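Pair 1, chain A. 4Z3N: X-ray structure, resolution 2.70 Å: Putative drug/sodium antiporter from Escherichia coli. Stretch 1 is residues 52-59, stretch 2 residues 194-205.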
# COMPACT_ATOMS: atom_id res chain seq x y z
N ALA A 52 -10.47 -17.52 -3.27
CA ALA A 52 -11.82 -18.02 -3.01
C ALA A 52 -12.78 -17.58 -4.10
O ALA A 52 -13.57 -18.37 -4.61
CB ALA A 52 -12.32 -17.56 -1.65
N ASP A 53 -12.69 -16.31 -4.47
CA ASP A 53 -13.53 -15.77 -5.53
C ASP A 53 -13.41 -16.61 -6.79
O ASP A 53 -14.41 -17.12 -7.30
CB ASP A 53 -13.16 -14.31 -5.84
CG ASP A 53 -13.84 -13.34 -4.90
OD1 ASP A 53 -14.70 -13.79 -4.11
OD2 ASP A 53 -13.52 -12.13 -4.95
N ILE A 54 -12.18 -16.78 -7.29
CA ILE A 54 -12.00 -17.47 -8.57
C ILE A 54 -12.27 -18.97 -8.45
O ILE A 54 -12.73 -19.60 -9.39
CB ILE A 54 -10.59 -17.24 -9.14
CG1 ILE A 54 -10.44 -17.98 -10.47
CG2 ILE A 54 -9.53 -17.68 -8.16
CD1 ILE A 54 -11.60 -17.74 -11.44
N PHE A 55 -12.00 -19.53 -7.28
CA PHE A 55 -12.33 -20.93 -6.99
C PHE A 55 -13.82 -21.18 -7.18
O PHE A 55 -14.22 -22.15 -7.82
CB PHE A 55 -11.90 -21.28 -5.56
CG PHE A 55 -12.37 -22.63 -5.08
CD1 PHE A 55 -12.09 -23.78 -5.80
CD2 PHE A 55 -13.06 -22.74 -3.88
CE1 PHE A 55 -12.51 -25.02 -5.34
CE2 PHE A 55 -13.48 -23.97 -3.41
CZ PHE A 55 -13.20 -25.12 -4.14
N TRP A 56 -14.64 -20.31 -6.61
CA TRP A 56 -16.10 -20.42 -6.71
C TRP A 56 -16.66 -19.92 -8.04
O TRP A 56 -17.71 -20.38 -8.49
CB TRP A 56 -16.76 -19.67 -5.57
CG TRP A 56 -16.63 -20.31 -4.25
CD1 TRP A 56 -16.03 -19.79 -3.15
CD2 TRP A 56 -17.12 -21.60 -3.87
NE1 TRP A 56 -16.12 -20.67 -2.09
CE2 TRP A 56 -16.78 -21.79 -2.51
CE3 TRP A 56 -17.82 -22.61 -4.55
CZ2 TRP A 56 -17.12 -22.96 -1.81
CZ3 TRP A 56 -18.14 -23.77 -3.85
CH2 TRP A 56 -17.79 -23.93 -2.49
N LEU A 57 -15.95 -18.98 -8.67
CA LEU A 57 -16.33 -18.46 -9.99
C LEU A 57 -16.12 -19.51 -11.09
O LEU A 57 -16.45 -19.30 -12.26
CB LEU A 57 -15.54 -17.19 -10.33
CG LEU A 57 -16.09 -15.84 -9.88
CD1 LEU A 57 -15.01 -14.76 -9.95
CD2 LEU A 57 -17.26 -15.46 -10.76
N SER A 58 -15.56 -20.65 -10.69
CA SER A 58 -15.32 -21.76 -11.60
C SER A 58 -16.60 -22.57 -11.75
O SER A 58 -16.61 -23.62 -12.41
CB SER A 58 -14.18 -22.64 -11.09
OG SER A 58 -14.60 -23.44 -9.99
N HIS A 59 -17.67 -22.09 -11.12
CA HIS A 59 -18.95 -22.79 -11.11
C HIS A 59 -18.84 -24.09 -10.33
O HIS A 59 -19.08 -24.14 -9.12
CB HIS A 59 -19.45 -23.08 -12.54
CG HIS A 59 -19.94 -21.87 -13.28
ND1 HIS A 59 -20.10 -20.63 -12.68
CD2 HIS A 59 -20.32 -21.71 -14.57
CE1 HIS A 59 -20.55 -19.77 -13.58
NE2 HIS A 59 -20.69 -20.40 -14.73
N VAL A 194 -15.70 -15.12 6.48
CA VAL A 194 -16.96 -14.63 5.95
C VAL A 194 -17.04 -14.70 4.41
O VAL A 194 -18.02 -15.18 3.84
CB VAL A 194 -17.20 -13.19 6.43
CG1 VAL A 194 -18.38 -12.55 5.72
CG2 VAL A 194 -17.40 -13.20 7.92
N ASN A 195 -16.00 -14.25 3.72
CA ASN A 195 -16.01 -14.31 2.28
C ASN A 195 -15.98 -15.76 1.79
O ASN A 195 -16.52 -16.09 0.73
CB ASN A 195 -14.84 -13.51 1.71
CG ASN A 195 -14.74 -13.63 0.21
OD1 ASN A 195 -13.81 -14.25 -0.31
ND2 ASN A 195 -15.69 -13.05 -0.50
N ILE A 196 -15.35 -16.62 2.59
CA ILE A 196 -15.20 -18.03 2.22
C ILE A 196 -16.55 -18.75 2.25
O ILE A 196 -16.86 -19.54 1.36
CB ILE A 196 -14.23 -18.77 3.16
CG1 ILE A 196 -12.79 -18.45 2.78
CG2 ILE A 196 -14.47 -20.28 3.09
CD1 ILE A 196 -11.80 -18.64 3.92
N MET A 197 -17.33 -18.44 3.28
CA MET A 197 -18.64 -19.03 3.47
C MET A 197 -19.72 -18.40 2.59
O MET A 197 -20.62 -19.10 2.12
CB MET A 197 -19.02 -18.94 4.94
CG MET A 197 -18.16 -19.82 5.82
SD MET A 197 -18.34 -19.50 7.60
CE MET A 197 -16.89 -20.36 8.22
N LEU A 198 -19.64 -17.10 2.37
CA LEU A 198 -20.70 -16.37 1.68
C LEU A 198 -20.67 -16.57 0.17
O LEU A 198 -21.72 -16.70 -0.45
CB LEU A 198 -20.63 -14.88 1.99
CG LEU A 198 -21.08 -14.43 3.38
CD1 LEU A 198 -20.99 -12.91 3.49
CD2 LEU A 198 -22.49 -14.93 3.69
N ASP A 199 -19.47 -16.57 -0.41
CA ASP A 199 -19.31 -16.80 -1.85
C ASP A 199 -20.14 -17.97 -2.33
O ASP A 199 -20.83 -17.86 -3.34
CB ASP A 199 -17.84 -17.06 -2.20
CG ASP A 199 -17.12 -15.81 -2.64
OD1 ASP A 199 -17.77 -14.74 -2.72
OD2 ASP A 199 -15.89 -15.89 -2.89
N PRO A 200 -20.07 -19.10 -1.61
CA PRO A 200 -20.89 -20.24 -2.03
C PRO A 200 -22.39 -19.93 -1.92
O PRO A 200 -23.15 -20.19 -2.86
CB PRO A 200 -20.49 -21.36 -1.06
CG PRO A 200 -19.23 -20.89 -0.40
CD PRO A 200 -19.27 -19.41 -0.41
N ILE A 201 -22.80 -19.34 -0.80
CA ILE A 201 -24.21 -19.06 -0.54
C ILE A 201 -24.84 -18.09 -1.55
O ILE A 201 -26.05 -18.14 -1.80
CB ILE A 201 -24.41 -18.49 0.86
CG1 ILE A 201 -23.80 -19.41 1.92
CG2 ILE A 201 -25.88 -18.28 1.16
CD1 ILE A 201 -23.82 -18.79 3.29
N MET A 202 -24.05 -17.19 -2.12
CA MET A 202 -24.58 -16.23 -3.07
C MET A 202 -24.77 -16.86 -4.42
O MET A 202 -25.58 -16.41 -5.21
CB MET A 202 -23.67 -15.01 -3.20
CG MET A 202 -23.39 -14.31 -1.89
SD MET A 202 -24.86 -13.53 -1.22
CE MET A 202 -24.32 -13.23 0.48
N ILE A 203 -23.98 -17.90 -4.70
CA ILE A 203 -24.06 -18.62 -5.96
C ILE A 203 -25.19 -19.66 -5.99
O ILE A 203 -25.81 -19.91 -7.02
CB ILE A 203 -22.73 -19.33 -6.26
CG1 ILE A 203 -21.58 -18.35 -6.18
CG2 ILE A 203 -22.76 -19.96 -7.63
CD1 ILE A 203 -20.22 -19.02 -6.09
N PHE A 204 -25.46 -20.25 -4.83
CA PHE A 204 -26.26 -21.46 -4.75
C PHE A 204 -27.61 -21.18 -4.09
O PHE A 204 -28.65 -21.47 -4.68
CB PHE A 204 -25.50 -22.56 -4.00
CG PHE A 204 -24.27 -23.04 -4.73
CD1 PHE A 204 -24.25 -23.12 -6.11
CD2 PHE A 204 -23.13 -23.39 -4.03
CE1 PHE A 204 -23.11 -23.54 -6.79
CE2 PHE A 204 -21.99 -23.82 -4.69
CZ PHE A 204 -21.98 -23.89 -6.07
N VAL A 205 -27.60 -20.69 -2.86
CA VAL A 205 -28.84 -20.23 -2.24
C VAL A 205 -29.52 -19.05 -2.97
O VAL A 205 -30.69 -19.14 -3.35
CB VAL A 205 -28.63 -19.79 -0.80
CG1 VAL A 205 -29.96 -19.43 -0.19
CG2 VAL A 205 -27.94 -20.88 -0.01

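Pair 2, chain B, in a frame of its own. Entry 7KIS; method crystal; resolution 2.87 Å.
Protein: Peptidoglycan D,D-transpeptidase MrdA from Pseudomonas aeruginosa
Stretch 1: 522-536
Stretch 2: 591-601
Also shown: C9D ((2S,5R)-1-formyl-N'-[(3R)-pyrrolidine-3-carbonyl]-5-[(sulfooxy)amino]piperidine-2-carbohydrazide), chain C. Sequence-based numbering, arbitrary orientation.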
# COMPACT_ATOMS: atom_id res chain seq x y z
N GLY B 522 -14.56 -7.66 -19.41
CA GLY B 522 -13.90 -7.35 -18.16
C GLY B 522 -14.86 -6.72 -17.17
O GLY B 522 -15.84 -6.07 -17.53
N THR B 523 -14.57 -6.94 -15.88
CA THR B 523 -15.42 -6.35 -14.84
C THR B 523 -15.35 -4.83 -14.88
O THR B 523 -16.35 -4.16 -14.59
CB THR B 523 -15.00 -6.88 -13.47
OG1 THR B 523 -13.62 -6.56 -13.23
CG2 THR B 523 -15.19 -8.39 -13.40
N ALA B 524 -14.19 -4.28 -15.22
CA ALA B 524 -13.98 -2.84 -15.29
C ALA B 524 -13.78 -2.38 -16.73
O ALA B 524 -12.95 -1.52 -17.02
CB ALA B 524 -12.79 -2.42 -14.43
N ARG B 525 -14.55 -2.97 -17.66
CA ARG B 525 -14.41 -2.62 -19.07
C ARG B 525 -14.80 -1.17 -19.34
O ARG B 525 -14.29 -0.55 -20.28
CB ARG B 525 -15.27 -3.56 -19.92
CG ARG B 525 -16.72 -3.64 -19.46
CD ARG B 525 -17.59 -4.44 -20.41
NE ARG B 525 -18.92 -4.68 -19.86
CZ ARG B 525 -19.22 -5.68 -19.03
NH1 ARG B 525 -18.28 -6.54 -18.67
NH2 ARG B 525 -20.45 -5.81 -18.57
N LYS B 526 -15.70 -0.62 -18.52
CA LYS B 526 -16.09 0.78 -18.69
C LYS B 526 -14.94 1.72 -18.36
O LYS B 526 -14.89 2.84 -18.89
CB LYS B 526 -17.32 1.08 -17.82
CG LYS B 526 -18.37 -0.02 -17.89
CD LYS B 526 -19.78 0.52 -17.75
CE LYS B 526 -20.72 -0.56 -17.23
NZ LYS B 526 -21.92 0.01 -16.56
N VAL B 527 -14.03 1.30 -17.48
CA VAL B 527 -12.88 2.14 -17.14
C VAL B 527 -11.92 2.23 -18.31
O VAL B 527 -11.32 3.29 -18.55
CB VAL B 527 -12.19 1.59 -15.87
CG1 VAL B 527 -11.08 2.52 -15.42
CG2 VAL B 527 -13.21 1.39 -14.77
N GLY B 528 -11.74 1.14 -19.05
CA GLY B 528 -10.81 1.13 -20.16
C GLY B 528 -11.27 1.93 -21.36
O GLY B 528 -10.43 2.37 -22.16
N ALA B 529 -12.58 2.14 -21.50
CA ALA B 529 -13.09 2.95 -22.60
C ALA B 529 -12.66 4.41 -22.48
O ALA B 529 -12.65 5.12 -23.49
CB ALA B 529 -14.62 2.86 -22.65
N THR B 530 -12.32 4.86 -21.28
CA THR B 530 -11.92 6.24 -21.04
C THR B 530 -10.42 6.39 -20.84
O THR B 530 -9.97 7.40 -20.29
CB THR B 530 -12.65 6.80 -19.82
OG1 THR B 530 -12.44 5.92 -18.70
CG2 THR B 530 -14.14 6.91 -20.09
N SER B 531 -9.63 5.43 -21.30
CA SER B 531 -8.20 5.40 -21.02
C SER B 531 -7.39 5.67 -22.27
O SER B 531 -7.77 5.29 -23.38
CB SER B 531 -7.79 4.05 -20.42
OG SER B 531 -6.40 4.00 -20.16
N ALA B 532 -6.25 6.34 -22.08
CA ALA B 532 -5.28 6.58 -23.13
C ALA B 532 -4.08 5.64 -23.04
O ALA B 532 -3.15 5.77 -23.84
CB ALA B 532 -4.80 8.04 -23.09
N TYR B 533 -4.10 4.71 -22.10
CA TYR B 533 -3.00 3.78 -21.90
C TYR B 533 -3.56 2.47 -21.39
O TYR B 533 -4.65 2.42 -20.81
CB TYR B 533 -1.96 4.34 -20.92
CG TYR B 533 -2.56 4.91 -19.66
CD1 TYR B 533 -2.87 6.26 -19.57
CD2 TYR B 533 -2.84 4.10 -18.56
CE1 TYR B 533 -3.42 6.79 -18.42
CE2 TYR B 533 -3.39 4.63 -17.41
CZ TYR B 533 -3.69 5.97 -17.35
OH TYR B 533 -4.24 6.50 -16.21
N LEU B 534 -2.81 1.39 -21.60
CA LEU B 534 -3.25 0.08 -21.15
C LEU B 534 -3.08 -0.03 -19.64
O LEU B 534 -2.04 0.34 -19.09
CB LEU B 534 -2.47 -1.02 -21.87
CG LEU B 534 -2.79 -1.17 -23.36
CD1 LEU B 534 -2.05 -2.36 -23.95
CD2 LEU B 534 -4.29 -1.31 -23.57
N ILE B 535 -4.11 -0.54 -18.97
CA ILE B 535 -4.11 -0.71 -17.53
C ILE B 535 -4.23 -2.19 -17.23
O ILE B 535 -5.18 -2.85 -17.67
CB ILE B 535 -5.26 0.07 -16.86
CG1 ILE B 535 -5.15 1.56 -17.19
CG2 ILE B 535 -5.27 -0.16 -15.36
CD1 ILE B 535 -6.46 2.31 -17.07
N ALA B 536 -3.27 -2.72 -16.47
CA ALA B 536 -3.31 -4.11 -16.02
C ALA B 536 -3.68 -4.08 -14.54
O ALA B 536 -2.82 -3.95 -13.67
CB ALA B 536 -1.98 -4.81 -16.27
N GLY B 591 -16.05 -2.68 -6.54
CA GLY B 591 -14.65 -2.53 -6.88
C GLY B 591 -14.48 -2.08 -8.32
O GLY B 591 -13.58 -1.31 -8.65
N SER B 592 -15.34 -2.56 -9.19
CA SER B 592 -15.35 -2.18 -10.59
C SER B 592 -15.95 -0.79 -10.85
O SER B 592 -15.63 -0.19 -11.89
CB SER B 592 -16.09 -3.22 -11.40
OG SER B 592 -17.37 -3.43 -10.86
N GLY B 593 -16.81 -0.29 -9.97
CA GLY B 593 -17.56 0.93 -10.27
C GLY B 593 -17.11 2.19 -9.55
O GLY B 593 -17.34 3.30 -10.06
N VAL B 594 -16.49 2.06 -8.38
CA VAL B 594 -15.98 3.20 -7.62
C VAL B 594 -14.47 3.12 -7.42
O VAL B 594 -13.75 4.11 -7.61
CB VAL B 594 -16.72 3.37 -6.27
CG1 VAL B 594 -16.69 2.10 -5.45
CG2 VAL B 594 -16.13 4.53 -5.47
N ALA B 595 -13.96 1.94 -7.04
CA ALA B 595 -12.53 1.82 -6.78
C ALA B 595 -11.72 1.85 -8.07
O ALA B 595 -10.58 2.31 -8.07
CB ALA B 595 -12.25 0.53 -6.00
N ALA B 596 -12.29 1.36 -9.17
CA ALA B 596 -11.56 1.37 -10.43
C ALA B 596 -11.39 2.79 -10.99
O ALA B 596 -10.27 3.13 -11.39
CB ALA B 596 -12.24 0.44 -11.44
N PRO B 597 -12.42 3.64 -11.05
CA PRO B 597 -12.20 5.01 -11.55
C PRO B 597 -11.24 5.82 -10.70
O PRO B 597 -10.64 6.77 -11.21
CB PRO B 597 -13.61 5.62 -11.54
CG PRO B 597 -14.53 4.46 -11.60
CD PRO B 597 -13.86 3.38 -10.81
N VAL B 598 -11.07 5.49 -9.41
CA VAL B 598 -10.14 6.25 -8.58
C VAL B 598 -8.70 5.94 -8.98
O VAL B 598 -7.86 6.84 -9.05
CB VAL B 598 -10.39 5.96 -7.09
CG1 VAL B 598 -9.37 6.68 -6.23
CG2 VAL B 598 -11.80 6.40 -6.71
N VAL B 599 -8.40 4.66 -9.24
CA VAL B 599 -7.07 4.30 -9.73
C VAL B 599 -6.77 5.05 -11.02
O VAL B 599 -5.68 5.61 -11.19
CB VAL B 599 -6.96 2.78 -9.94
CG1 VAL B 599 -5.54 2.40 -10.33
CG2 VAL B 599 -7.40 2.05 -8.69
N LYS B 600 -7.74 5.08 -11.93
CA LYS B 600 -7.51 5.69 -13.23
C LYS B 600 -7.30 7.19 -13.12
O LYS B 600 -6.57 7.77 -13.93
CB LYS B 600 -8.68 5.37 -14.16
CG LYS B 600 -8.35 5.47 -15.63
CD LYS B 600 -8.77 6.81 -16.18
CE LYS B 600 -8.44 6.91 -17.65
NZ LYS B 600 -8.87 8.22 -18.23
N GLN B 601 -7.92 7.84 -12.13
CA GLN B 601 -7.65 9.26 -11.91
C GLN B 601 -6.26 9.48 -11.33
O GLN B 601 -5.56 10.41 -11.72
CB GLN B 601 -8.72 9.86 -11.00
CG GLN B 601 -9.84 10.56 -11.76
CD GLN B 601 -10.69 11.44 -10.87
OE1 GLN B 601 -10.28 11.82 -9.77
NE2 GLN B 601 -11.90 11.76 -11.33
OAF C9D C . -15.36 -5.20 -8.98
SAY C9D C . -16.12 -6.51 -8.86
OAD C9D C . -17.48 -6.27 -8.25
OAE C9D C . -16.23 -6.93 -10.31
OAR C9D C . -15.25 -7.65 -7.96
NAQ C9D C . -15.47 -8.94 -8.54
CAU C9D C . -16.28 -9.81 -7.59
CAJ C9D C . -16.80 -8.97 -6.48
CB C9D C . -17.44 -9.76 -5.41
CAM C9D C . -15.41 -10.98 -7.10
N C9D C . -15.26 -11.04 -5.60
CAG C9D C . -13.93 -10.87 -5.01
OAA C9D C . -13.82 -10.32 -3.96
CA C9D C . -16.46 -10.72 -4.74
C C9D C . -17.22 -11.99 -4.40
O C9D C . -18.23 -11.91 -3.78
NAP C9D C . -16.72 -13.33 -4.82
NAO C9D C . -17.51 -14.45 -4.45
CAS C9D C . -17.69 -14.79 -3.04
OAB C9D C . -17.18 -14.13 -2.19
CAV C9D C . -18.58 -16.03 -2.64
CAI C9D C . -19.88 -15.98 -3.52
CAH C9D C . -21.03 -15.51 -2.54
NAN C9D C . -20.62 -15.92 -1.32
CAL C9D C . -18.98 -15.89 -1.35

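The sharpest difference lies where Trp A56 of pair 1 coincides with Val B527 of pair 2: an indole spread along the partner helix in one, a compact branched side chain in the other. The two backbones superpose to 0.6 Å over 14 central residues. In each, a helical segment and the type I turn near its C-terminal side (Trp A56 to His A59 in pair 1, Gly B528 to Ser B531 in pair 2) pack on a helix kinked at a proline, Pro A200 or Pro B597, whose CA atoms fall 0.3 Å apart; proline nitrogen carries no hydrogen, so the bond to the preceding turn is missing. In pair 1 the helix axes run at 27° and approach to 9.8 Å. Buried area is nearly equal, 415 Å² in pair 1 and 421 Å² in pair 2, but it is distributed differently.

Trp A56 (chi1 m) sits as a knob among Asp A199, Pro A200, Ile A203 and Phe A204. The proline ring lies over one face of the indole: Pro A200 CB is 4.0 Å from the centroid of the six-membered ring of Trp A56, a CH-pi contact, and Pro A200 CG lies 3.3 Å from Trp A56 CZ2. Ile A203 CD1 meets Trp A56 CB at 3.6 Å, and Phe A204 CE2 meets Trp A56 CZ3 at 3.9 Å. Val B527 (chi1 t) reaches less far. Its CG2 touches Ala B596 CB at 3.6 Å, its CG1 is 3.9 Å from Lys B600 CB, and Pro B597 CD is only grazed, 4.5 Å from Val B527 CG2.

Lys B600, matching Ile A203, supplies the reach from the proline-kinked helix, with 122 Å² covered. Its chain passes Ile B535 CD1, 4.0 Å from Lys B600 CG, and Lys B600 NZ donates a very short hydrogen bond of 2.5 Å to Thr B530 O. The carbonyl belongs to the turn from Gly B528 to Ser B531, so the lysine ties that turn to the kinked helix; Ile A203 makes an apolar contact instead.

A second matched pair reverses in character. Asp A53 and Asp A199 bring like-charged groups together, with Asp A53 OD1 2.7 Å from Asp A199 OD2, a spacing at which one acid probably holds a proton. Their counterparts, Ala B524 and Ala B596, place methyls there, CB to CB 4.2 Å. Ser B592, without a counterpart in pair 1, adds a close approach of its CB to Thr B523 O at 3.3 Å, while its N lies 2.6 Å from OAF of the bound C9D.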